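Local coordinates for protein Poly(Beta-D-mannuronate) lyase (Pseudopedobacter saltans, PDB 7O79) that probably cleaves alginate as a poly(beta-D-mannuronate) lyase of polysaccharide lyase family 6, built on a parallel beta-helix, at residues N269-D274 against N322-N327; E173-W178 against E209-K214; V58-E63 against E76-K81. All coordinates share one frame; numbering follows the deposited sequence.

Contact 1: residues N269-D274 against N322-N327; sequences NNYVRD and NNTFLN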
loop_
_atom_site.group_PDB
_atom_site.type_symbol
_atom_site.label_atom_id
_atom_site.label_comp_id
_atom_site.label_asym_id
_atom_site.label_seq_id
_atom_site.Cartn_x
_atom_site.Cartn_y
_atom_site.Cartn_z
ATOM N N ASN A 269 -3.919 -14.973 -8.351
ATOM C CA ASN A 269 -2.548 -15.255 -8.780
ATOM C C ASN A 269 -1.493 -14.730 -7.815
ATOM O O ASN A 269 -0.387 -14.372 -8.236
ATOM C CB ASN A 269 -2.293 -14.721 -10.192
ATOM C CG ASN A 269 -3.083 -15.484 -11.240
ATOM O OD1 ASN A 269 -3.107 -16.715 -11.222
ATOM N ND2 ASN A 269 -3.744 -14.764 -12.141
ATOM N N ASN A 270 -1.796 -14.719 -6.519
ATOM C CA ASN A 270 -0.815 -14.360 -5.499
ATOM C C ASN A 270 -0.120 -15.602 -4.947
ATOM O O ASN A 270 -0.748 -16.637 -4.725
ATOM C CB ASN A 270 -1.479 -13.572 -4.360
ATOM C CG ASN A 270 -2.172 -12.305 -4.870
ATOM O OD1 ASN A 270 -1.505 -11.345 -5.251
ATOM N ND2 ASN A 270 -3.498 -12.324 -4.926
ATOM N N TYR A 271 1.180 -15.483 -4.712
ATOM C CA TYR A 271 1.992 -16.558 -4.144
ATOM C C TYR A 271 2.496 -16.138 -2.767
ATOM O O TYR A 271 3.330 -15.230 -2.658
ATOM C CB TYR A 271 3.151 -16.882 -5.073
ATOM C CG TYR A 271 3.945 -18.099 -4.668
ATOM C CD1 TYR A 271 3.578 -19.357 -5.123
ATOM C CD2 TYR A 271 5.085 -17.989 -3.889
ATOM C CE1 TYR A 271 4.293 -20.474 -4.791
ATOM C CE2 TYR A 271 5.820 -19.112 -3.548
ATOM C CZ TYR A 271 5.408 -20.355 -4.002
ATOM O OH TYR A 271 6.105 -21.486 -3.688
ATOM N N VAL A 272 2.003 -16.797 -1.722
ATOM C CA VAL A 272 2.349 -16.483 -0.337
ATOM C C VAL A 272 2.953 -17.730 0.293
ATOM O O VAL A 272 2.362 -18.815 0.215
ATOM C CB VAL A 272 1.118 -16.015 0.466
ATOM C CG1 VAL A 272 1.494 -15.692 1.906
ATOM C CG2 VAL A 272 0.473 -14.805 -0.218
ATOM N N ARG A 273 4.118 -17.579 0.926
ATOM C CA ARG A 273 4.696 -18.732 1.590
ATOM C C ARG A 273 5.575 -18.313 2.758
ATOM O O ARG A 273 6.162 -17.228 2.767
ATOM C CB ARG A 273 5.465 -19.607 0.594
ATOM C CG ARG A 273 6.665 -18.953 -0.064
ATOM C CD ARG A 273 7.625 -20.027 -0.594
ATOM N NE ARG A 273 7.893 -21.019 0.439
ATOM C CZ ARG A 273 7.623 -22.322 0.357
ATOM N NH1 ARG A 273 7.063 -22.831 -0.737
ATOM N NH2 ARG A 273 7.918 -23.120 1.391
ATOM N N ASP A 274 5.622 -19.190 3.765
ATOM C CA ASP A 274 6.505 -19.035 4.930
ATOM C C ASP A 274 6.190 -17.746 5.676
ATOM O O ASP A 274 7.082 -17.009 6.102
ATOM C CB ASP A 274 7.990 -19.084 4.550
ATOM C CG ASP A 274 8.317 -20.169 3.527
ATOM O OD1 ASP A 274 7.874 -21.316 3.701
ATOM O OD2 ASP A 274 9.067 -19.890 2.567
ATOM N N ASN A 322 -7.163 -18.924 -7.594
ATOM C CA ASN A 322 -5.846 -19.211 -8.170
ATOM C C ASN A 322 -4.713 -18.570 -7.389
ATOM O O ASN A 322 -3.769 -18.031 -7.975
ATOM C CB ASN A 322 -5.775 -18.776 -9.628
ATOM C CG ASN A 322 -6.624 -19.638 -10.517
ATOM O OD1 ASN A 322 -7.566 -19.165 -11.141
ATOM N ND2 ASN A 322 -6.286 -20.925 -10.583
ATOM N N ASN A 323 -4.811 -18.607 -6.064
ATOM C CA ASN A 323 -3.723 -18.176 -5.200
ATOM C C ASN A 323 -3.036 -19.392 -4.593
ATOM O O ASN A 323 -3.584 -20.494 -4.566
ATOM C CB ASN A 323 -4.232 -17.254 -4.085
ATOM C CG ASN A 323 -4.940 -16.005 -4.620
ATOM O OD1 ASN A 323 -4.287 -15.060 -5.077
ATOM N ND2 ASN A 323 -6.277 -15.991 -4.551
ATOM N N THR A 324 -1.826 -19.173 -4.086
ATOM C CA THR A 324 -1.076 -20.224 -3.413
ATOM C C THR A 324 -0.633 -19.714 -2.051
ATOM O O THR A 324 -0.030 -18.640 -1.959
ATOM C CB THR A 324 0.117 -20.653 -4.266
ATOM O OG1 THR A 324 -0.381 -21.174 -5.503
ATOM C CG2 THR A 324 0.960 -21.696 -3.564
ATOM N N PHE A 325 -0.969 -20.468 -1.002
ATOM C CA PHE A 325 -0.605 -20.151 0.382
ATOM C C PHE A 325 0.115 -21.352 1.000
ATOM O O PHE A 325 -0.535 -22.282 1.488
ATOM C CB PHE A 325 -1.844 -19.791 1.212
ATOM C CG PHE A 325 -2.751 -18.780 0.561
ATOM C CD1 PHE A 325 -2.413 -17.422 0.548
ATOM C CD2 PHE A 325 -3.938 -19.177 -0.032
ATOM C CE1 PHE A 325 -3.253 -16.475 -0.059
ATOM C CE2 PHE A 325 -4.781 -18.231 -0.650
ATOM C CZ PHE A 325 -4.433 -16.891 -0.669
ATOM N N LEU A 326 1.440 -21.328 1.055
ATOM C CA LEU A 326 2.174 -22.514 1.486
ATOM C C LEU A 326 2.954 -22.266 2.766
ATOM O O LEU A 326 3.552 -21.203 2.945
ATOM C CB LEU A 326 3.121 -23.014 0.392
ATOM C CG LEU A 326 2.416 -23.556 -0.856
ATOM C CD1 LEU A 326 3.400 -23.641 -2.032
ATOM C CD2 LEU A 326 1.759 -24.884 -0.583
ATOM N N ASN A 327 2.948 -23.262 3.655
ATOM C CA ASN A 327 3.799 -23.234 4.854
ATOM C C ASN A 327 3.484 -22.018 5.724
ATOM O O ASN A 327 4.378 -21.383 6.282
ATOM C CB ASN A 327 5.283 -23.282 4.463
ATOM C CG ASN A 327 6.220 -23.521 5.650
ATOM O OD1 ASN A 327 5.893 -24.237 6.606
ATOM N ND2 ASN A 327 7.403 -22.931 5.574
#
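The side chains of Asn-270 and Asn-323 lie side by side on neighbouring coils, pointing the same way with amide planes only 5° apart. OD1 of Asn-323 accepts two bonds from Asn-270, from opposite faces of its plane: one from ND2 at 2.9 Å, one from the backbone N. ND2 of Asn-327 bonds to OD1 of Asp-274 on the anti side of the carboxylate, with the two planes 75° apart; the modelled distance of 2.5 Å is doubtfully short. The syn side of that OD1 is taken by NH2 of Arg-273. NE of Arg-273 meets OD2 of Asp-274 at 2.7 Å from above the carboxylate plane, a side-on salt bridge within 269-274. One guanidinium face lies over CB of Leu-326. Tyr-271 extends with CG anti to the backbone N (chi1 -172°), and its CE1 lies 3.8 Å from CG2 of Thr-324. Val-272 and Phe-325 pack on the other face, CB to CD1. The aligned asparagines belong to successive coils of a right-handed parallel beta-helix, where such rows of asparagine mark the turns. Parallel backbone bonds join the strands, among them Val-272 N to Thr-324 O at 2.8 Å. Further out, Val-267 O accepts from Asn-323 ND2. Ile-242 O and Asn-245 ND2 hold the amide of Asn-270. The C-terminal segment gives Arg-439 N to Asn-269 OD1 and Gly-437 O to Asn-322 ND2.

Contact 2: residues E173-W178 against E209-K214; sequences EIFRIW and EIISLK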
loop_
_atom_site.group_PDB
_atom_site.type_symbol
_atom_site.label_atom_id
_atom_site.label_comp_id
_atom_site.label_asym_id
_atom_site.label_seq_id
_atom_site.Cartn_x
_atom_site.Cartn_y
_atom_site.Cartn_z
ATOM N N GLU A 173 2.617 2.603 8.101
ATOM C CA GLU A 173 2.465 1.793 6.903
ATOM C C GLU A 173 3.540 2.156 5.888
ATOM O O GLU A 173 4.157 3.226 5.952
ATOM C CB GLU A 173 1.081 2.011 6.273
ATOM C CG GLU A 173 -0.098 1.737 7.206
ATOM C CD GLU A 173 -0.530 2.946 8.017
ATOM O OE1 GLU A 173 -1.681 2.941 8.504
ATOM O OE2 GLU A 173 0.275 3.899 8.169
ATOM N N ILE A 174 3.766 1.260 4.928
ATOM C CA ILE A 174 4.605 1.671 3.802
ATOM C C ILE A 174 3.785 2.482 2.802
ATOM O O ILE A 174 4.256 3.503 2.279
ATOM C CB ILE A 174 5.282 0.457 3.144
ATOM C CG1 ILE A 174 6.039 -0.374 4.196
ATOM C CG2 ILE A 174 6.260 0.932 2.065
ATOM C CD1 ILE A 174 6.915 0.463 5.166
ATOM N N PHE A 175 2.542 2.060 2.549
ATOM C CA PHE A 175 1.586 2.754 1.689
ATOM C C PHE A 175 0.269 2.900 2.443
ATOM O O PHE A 175 -0.235 1.914 2.987
ATOM C CB PHE A 175 1.316 1.965 0.394
ATOM C CG PHE A 175 2.423 2.022 -0.637
ATOM C CD1 PHE A 175 3.497 1.142 -0.581
ATOM C CD2 PHE A 175 2.339 2.904 -1.711
ATOM C CE1 PHE A 175 4.509 1.175 -1.559
ATOM C CE2 PHE A 175 3.334 2.937 -2.708
ATOM C CZ PHE A 175 4.413 2.065 -2.629
ATOM N N ARG A 176 -0.300 4.107 2.460
ATOM C CA ARG A 176 -1.665 4.318 2.938
ATOM C C ARG A 176 -2.429 5.112 1.878
ATOM O O ARG A 176 -2.075 6.256 1.588
ATOM C CB ARG A 176 -1.682 5.031 4.300
ATOM C CG ARG A 176 -3.097 5.277 4.839
ATOM C CD ARG A 176 -3.134 5.958 6.232
ATOM N NE ARG A 176 -2.647 7.334 6.199
ATOM C CZ ARG A 176 -2.160 7.983 7.252
ATOM N NH1 ARG A 176 -2.128 7.396 8.445
ATOM N NH2 ARG A 176 -1.740 9.234 7.119
ATOM N N ILE A 177 -3.464 4.499 1.291
ATOM C CA ILE A 177 -4.162 5.051 0.126
ATOM C C ILE A 177 -5.553 5.515 0.539
ATOM O O ILE A 177 -6.510 4.730 0.566
ATOM C CB ILE A 177 -4.250 4.054 -1.038
ATOM C CG1 ILE A 177 -2.914 3.329 -1.237
ATOM C CG2 ILE A 177 -4.759 4.771 -2.306
ATOM C CD1 ILE A 177 -1.770 4.281 -1.571
ATOM N N TRP A 178 -5.687 6.815 0.779
ATOM C CA TRP A 178 -6.996 7.418 0.959
ATOM C C TRP A 178 -7.592 7.768 -0.400
ATOM O O TRP A 178 -6.918 7.711 -1.437
ATOM C CB TRP A 178 -6.897 8.687 1.801
ATOM C CG TRP A 178 -6.557 8.479 3.258
ATOM C CD1 TRP A 178 -6.905 7.422 4.058
ATOM C CD2 TRP A 178 -5.823 9.385 4.082
ATOM N NE1 TRP A 178 -6.414 7.611 5.342
ATOM C CE2 TRP A 178 -5.751 8.814 5.380
ATOM C CE3 TRP A 178 -5.223 10.636 3.854
ATOM C CZ2 TRP A 178 -5.094 9.448 6.443
ATOM C CZ3 TRP A 178 -4.567 11.267 4.916
ATOM C CH2 TRP A 178 -4.510 10.668 6.195
ATOM N N GLU A 209 -0.049 -3.322 8.774
ATOM C CA GLU A 209 -0.477 -3.137 7.396
ATOM C C GLU A 209 0.713 -2.582 6.628
ATOM O O GLU A 209 1.063 -1.414 6.782
ATOM C CB GLU A 209 -1.695 -2.226 7.327
ATOM C CG GLU A 209 -2.827 -2.740 8.188
ATOM C CD GLU A 209 -4.128 -1.971 7.993
ATOM O OE1 GLU A 209 -4.983 -2.000 8.912
ATOM O OE2 GLU A 209 -4.298 -1.339 6.927
ATOM N N ILE A 210 1.371 -3.451 5.850
ATOM C CA ILE A 210 2.432 -3.002 4.951
ATOM C C ILE A 210 1.858 -2.029 3.937
ATOM O O ILE A 210 2.361 -0.910 3.748
ATOM C CB ILE A 210 3.073 -4.210 4.236
ATOM C CG1 ILE A 210 3.673 -5.202 5.232
ATOM C CG2 ILE A 210 4.153 -3.715 3.244
ATOM C CD1 ILE A 210 4.083 -6.542 4.587
ATOM N N ILE A 211 0.812 -2.470 3.247
ATOM C CA ILE A 211 0.001 -1.662 2.345
ATOM C C ILE A 211 -1.375 -1.552 2.984
ATOM O O ILE A 211 -1.925 -2.551 3.464
ATOM C CB ILE A 211 -0.069 -2.296 0.942
ATOM C CG1 ILE A 211 1.283 -2.150 0.237
ATOM C CG2 ILE A 211 -1.194 -1.669 0.102
ATOM C CD1 ILE A 211 1.474 -3.061 -0.983
ATOM N N SER A 212 -1.906 -0.340 3.048
ATOM C CA SER A 212 -3.218 -0.103 3.636
ATOM C C SER A 212 -4.066 0.619 2.600
ATOM O O SER A 212 -3.895 1.821 2.373
ATOM C CB SER A 212 -3.103 0.688 4.936
ATOM O OG SER A 212 -4.373 0.889 5.534
ATOM N N LEU A 213 -4.983 -0.117 1.974
ATOM C CA LEU A 213 -5.967 0.469 1.074
ATOM C C LEU A 213 -7.167 0.957 1.882
ATOM O O LEU A 213 -7.799 0.179 2.598
ATOM C CB LEU A 213 -6.406 -0.534 0.010
ATOM C CG LEU A 213 -5.272 -1.256 -0.735
ATOM C CD1 LEU A 213 -5.832 -2.164 -1.826
ATOM C CD2 LEU A 213 -4.322 -0.222 -1.334
ATOM N N LYS A 214 -7.483 2.238 1.749
ATOM C CA LYS A 214 -8.633 2.869 2.390
ATOM C C LYS A 214 -9.414 3.681 1.367
ATOM O O LYS A 214 -9.727 4.855 1.575
ATOM C CB LYS A 214 -8.175 3.752 3.546
ATOM C CG LYS A 214 -7.651 2.970 4.753
ATOM C CD LYS A 214 -7.255 3.922 5.885
ATOM C CE LYS A 214 -7.075 3.158 7.206
ATOM N NZ LYS A 214 -6.399 3.984 8.256
HETATM O O HOH W 1 -4.005 3.093 7.365
HETATM O O HOH W 2 -6.871 6.448 8.177
#
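Lys-214 and Trp-178 lie side by side, and the polar contacts of this pair run through water. NZ of Lys-214 donates to two waters. The first, 2.7 Å from NZ, donates in turn to OE1 of Glu-173 at 2.6 Å and to OG of Ser-212. The second water accepts from NE1 of Trp-178 at 3.1 Å, lying in the indole plane, and from NZ at a distance that is modelled rather short. The lysine and glutamate charges are therefore bridged by water, with Glu-173 OE1 and Lys-214 NZ 4.8 Å apart. Ser-212 OG is anti to its backbone N (chi1 -178°) and donates to Glu-209 OE2 at 2.6 Å. Its hydroxyl links the first water to a second carboxylate.

The backbone bonds are those of parallel strands, such as Ile-177 N to Ser-212 O at 2.9 Å. At the start, Ile-210 O accepts from both Ile-174 N and Phe-175 N, where the chain turns a corner. These strands are neighbouring rungs on one face of the right-handed parallel beta-helix of the chondroitinase B-like family.

Apolar contacts fill the face of Phe-175, Ile-177, Ile-211 and Leu-213. CG1 of Ile-177 meets CD2 of Leu-213 at 3.8 Å. CG1 of Ile-211 approaches CD1 of Phe-175, and the Phe-175 ring also meets Phe-161 inside the coil. On the other face, the extended Lys-214 chain brings CD to the Trp-178 ring edge, 3.8 Å from NE1. One face of that indole carries NE of Arg-176, offset toward the rim. NH2 of Arg-176 bonds to Tyr-118 OH, and Arg-182 makes a cation-pi contact with Trp-178. Arg-235 of strand 230-236 touches Glu-209, Ser-212 and Lys-214.

Contact 3: residues V58-E63 against E76-K81; sequences VMLSGE and EGLLFK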
loop_
_atom_site.group_PDB
_atom_site.type_symbol
_atom_site.label_atom_id
_atom_site.label_comp_id
_atom_site.label_asym_id
_atom_site.label_seq_id
_atom_site.Cartn_x
_atom_site.Cartn_y
_atom_site.Cartn_z
ATOM N N VAL A 58 24.152 14.208 -5.974
ATOM C CA VAL A 58 23.569 15.415 -5.411
ATOM C C VAL A 58 22.839 15.010 -4.142
ATOM O O VAL A 58 21.869 14.248 -4.207
ATOM C CB VAL A 58 22.600 16.080 -6.398
ATOM C CG1 VAL A 58 21.722 17.084 -5.680
ATOM C CG2 VAL A 58 23.368 16.728 -7.552
ATOM N N MET A 59 23.289 15.511 -2.987
ATOM C CA MET A 59 22.715 15.078 -1.715
ATOM C C MET A 59 22.033 16.268 -1.049
ATOM O O MET A 59 22.690 17.249 -0.673
ATOM C CB MET A 59 23.766 14.441 -0.804
ATOM C CG MET A 59 23.216 14.035 0.569
ATOM S SD MET A 59 24.446 13.752 1.848
ATOM C CE MET A 59 25.109 12.179 1.367
ATOM N N LEU A 60 20.712 16.179 -0.922
ATOM C CA LEU A 60 19.903 17.198 -0.276
ATOM C C LEU A 60 19.794 16.858 1.209
ATOM O O LEU A 60 19.243 15.814 1.570
ATOM C CB LEU A 60 18.527 17.268 -0.943
ATOM C CG LEU A 60 18.559 17.997 -2.293
ATOM C CD1 LEU A 60 17.511 17.497 -3.254
ATOM C CD2 LEU A 60 18.369 19.487 -2.042
ATOM N N SER A 61 20.319 17.737 2.065
ATOM C CA SER A 61 20.532 17.454 3.483
ATOM C C SER A 61 19.872 18.539 4.334
ATOM O O SER A 61 19.251 19.477 3.816
ATOM C CB SER A 61 22.032 17.350 3.775
ATOM O OG SER A 61 22.653 18.596 3.499
ATOM N N GLY A 62 20.013 18.415 5.655
ATOM C CA GLY A 62 19.329 19.359 6.527
ATOM C C GLY A 62 17.834 19.237 6.313
ATOM O O GLY A 62 17.327 18.176 5.954
ATOM N N GLU A 63 17.108 20.339 6.490
ATOM C CA GLU A 63 15.704 20.321 6.109
ATOM C C GLU A 63 15.544 20.683 4.638
ATOM O O GLU A 63 15.201 21.806 4.258
ATOM C CB GLU A 63 14.828 21.160 7.024
ATOM C CG GLU A 63 14.821 20.471 8.348
ATOM C CD GLU A 63 13.967 21.097 9.363
ATOM O OE1 GLU A 63 13.436 22.173 9.048
ATOM O OE2 GLU A 63 13.744 20.447 10.403
ATOM N N GLU A 76 14.740 13.876 -11.421
ATOM C CA GLU A 76 15.527 12.662 -11.594
ATOM C C GLU A 76 16.822 12.723 -10.802
ATOM O O GLU A 76 17.471 13.769 -10.741
ATOM C CB GLU A 76 15.878 12.432 -13.060
ATOM C CG GLU A 76 14.723 12.594 -13.996
ATOM C CD GLU A 76 14.942 11.869 -15.294
ATOM O OE1 GLU A 76 14.259 10.853 -15.533
ATOM O OE2 GLU A 76 15.807 12.323 -16.075
ATOM N N GLY A 77 17.206 11.584 -10.219
ATOM C CA GLY A 77 18.574 11.390 -9.769
ATOM C C GLY A 77 18.983 11.998 -8.444
ATOM O O GLY A 77 20.188 12.067 -8.166
ATOM N N LEU A 78 18.038 12.415 -7.598
ATOM C CA LEU A 78 18.378 13.055 -6.331
ATOM C C LEU A 78 18.602 12.035 -5.208
ATOM O O LEU A 78 18.214 10.874 -5.297
ATOM C CB LEU A 78 17.292 14.049 -5.913
ATOM C CG LEU A 78 16.957 15.134 -6.935
ATOM C CD1 LEU A 78 16.037 16.192 -6.323
ATOM C CD2 LEU A 78 18.253 15.755 -7.465
ATOM N N LEU A 79 19.268 12.489 -4.149
ATOM C CA LEU A 79 19.428 11.718 -2.922
ATOM C C LEU A 79 19.106 12.627 -1.745
ATOM O O LEU A 79 19.655 13.732 -1.638
ATOM C CB LEU A 79 20.848 11.142 -2.789
ATOM C CG LEU A 79 21.290 10.597 -1.412
ATOM C CD1 LEU A 79 20.543 9.328 -0.988
ATOM C CD2 LEU A 79 22.789 10.326 -1.402
ATOM N N PHE A 80 18.184 12.182 -0.893
ATOM C CA PHE A 80 17.862 12.855 0.360
ATOM C C PHE A 80 18.493 12.058 1.494
ATOM O O PHE A 80 18.144 10.889 1.709
ATOM C CB PHE A 80 16.353 12.976 0.561
ATOM C CG PHE A 80 15.699 13.948 -0.370
ATOM C CD1 PHE A 80 15.396 13.580 -1.671
ATOM C CD2 PHE A 80 15.399 15.230 0.043
ATOM C CE1 PHE A 80 14.793 14.468 -2.542
ATOM C CE2 PHE A 80 14.792 16.131 -0.830
ATOM C CZ PHE A 80 14.490 15.739 -2.124
ATOM N N LYS A 81 19.427 12.682 2.205
ATOM C CA LYS A 81 20.254 11.966 3.167
ATOM C C LYS A 81 20.918 12.993 4.070
ATOM O O LYS A 81 21.103 14.149 3.678
ATOM C CB LYS A 81 21.287 11.088 2.442
ATOM C CG LYS A 81 22.212 10.240 3.325
ATOM C CD LYS A 81 23.088 9.364 2.439
ATOM C CE LYS A 81 24.165 8.610 3.207
ATOM N NZ LYS A 81 23.644 7.590 4.148
#
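Leu-60 packs against the ring of Phe-80 and the tip of Leu-78. Its CB lies 3.9 Å from CD2 of Phe-80. CG is anti to the carbonyl carbon (chi1 -77°), and the side chain runs beside the phenyl group, pointing the same way. From CG, the CD1 branch reaches over one ring face. CD1 is 4.1 Å from the ring centroid and 29° off its normal, a CH-pi contact. The same methyl touches CD1 of Leu-78 at 3.6 Å. Nearby, CG1 of Val-58 meets the other Leu-78 methyl, CD2.

Met-59 points to the other face of the strand pair. Its chain bends at chi3, which lays CE against the aliphatic part of Lys-81, 3.6 Å from CD. CE also approaches CD2 of Leu-79.

Three parallel backbone bonds tie the strands: Leu-79 N to Val-58 O, Leu-60 N to Leu-79 O at 2.8 Å, and Lys-81 N to Leu-60 O at 3.2 Å. The strand axes cross at -33°. Ser-61 sets CB against Lys-81 O and bonds through OG to Glu-30; Gly-62 continues the pairing with Asp-82.

The pair belongs to the early coils of the parallel beta-helix. Strand 29-32 flanks 58-62, with Trp-31 against Val-58 and Leu-60. Strand 99-106 flanks the partner, with Ile-105 against Phe-80 and Val-106 against Leu-79 and Lys-81, while Trp-454 also touches Leu-79.

How the contacts relate
All three contacts join parallel strands of the same beta-helix. Each is largely buried, with some partly exposed residues such as Tyr-271, Trp-178 and Met-59. The centre of contact 2 lies about 4 Å from the centre of the chain. Contacts 1 and 3 lie on opposite sides of that centre, their own centres about 38 Å apart. These two reach the same set of paired strands, while contact 2 joins strands of another face. Contact 1 pairs aligned amides across coils and adds an ion pair within one segment, whose carboxylate also takes an amide of the other. Contact 2 has water-bridged charges on one face and apolar packing on the other. Contact 3 is mainly apolar, without a side-chain hydrogen bond between its strands.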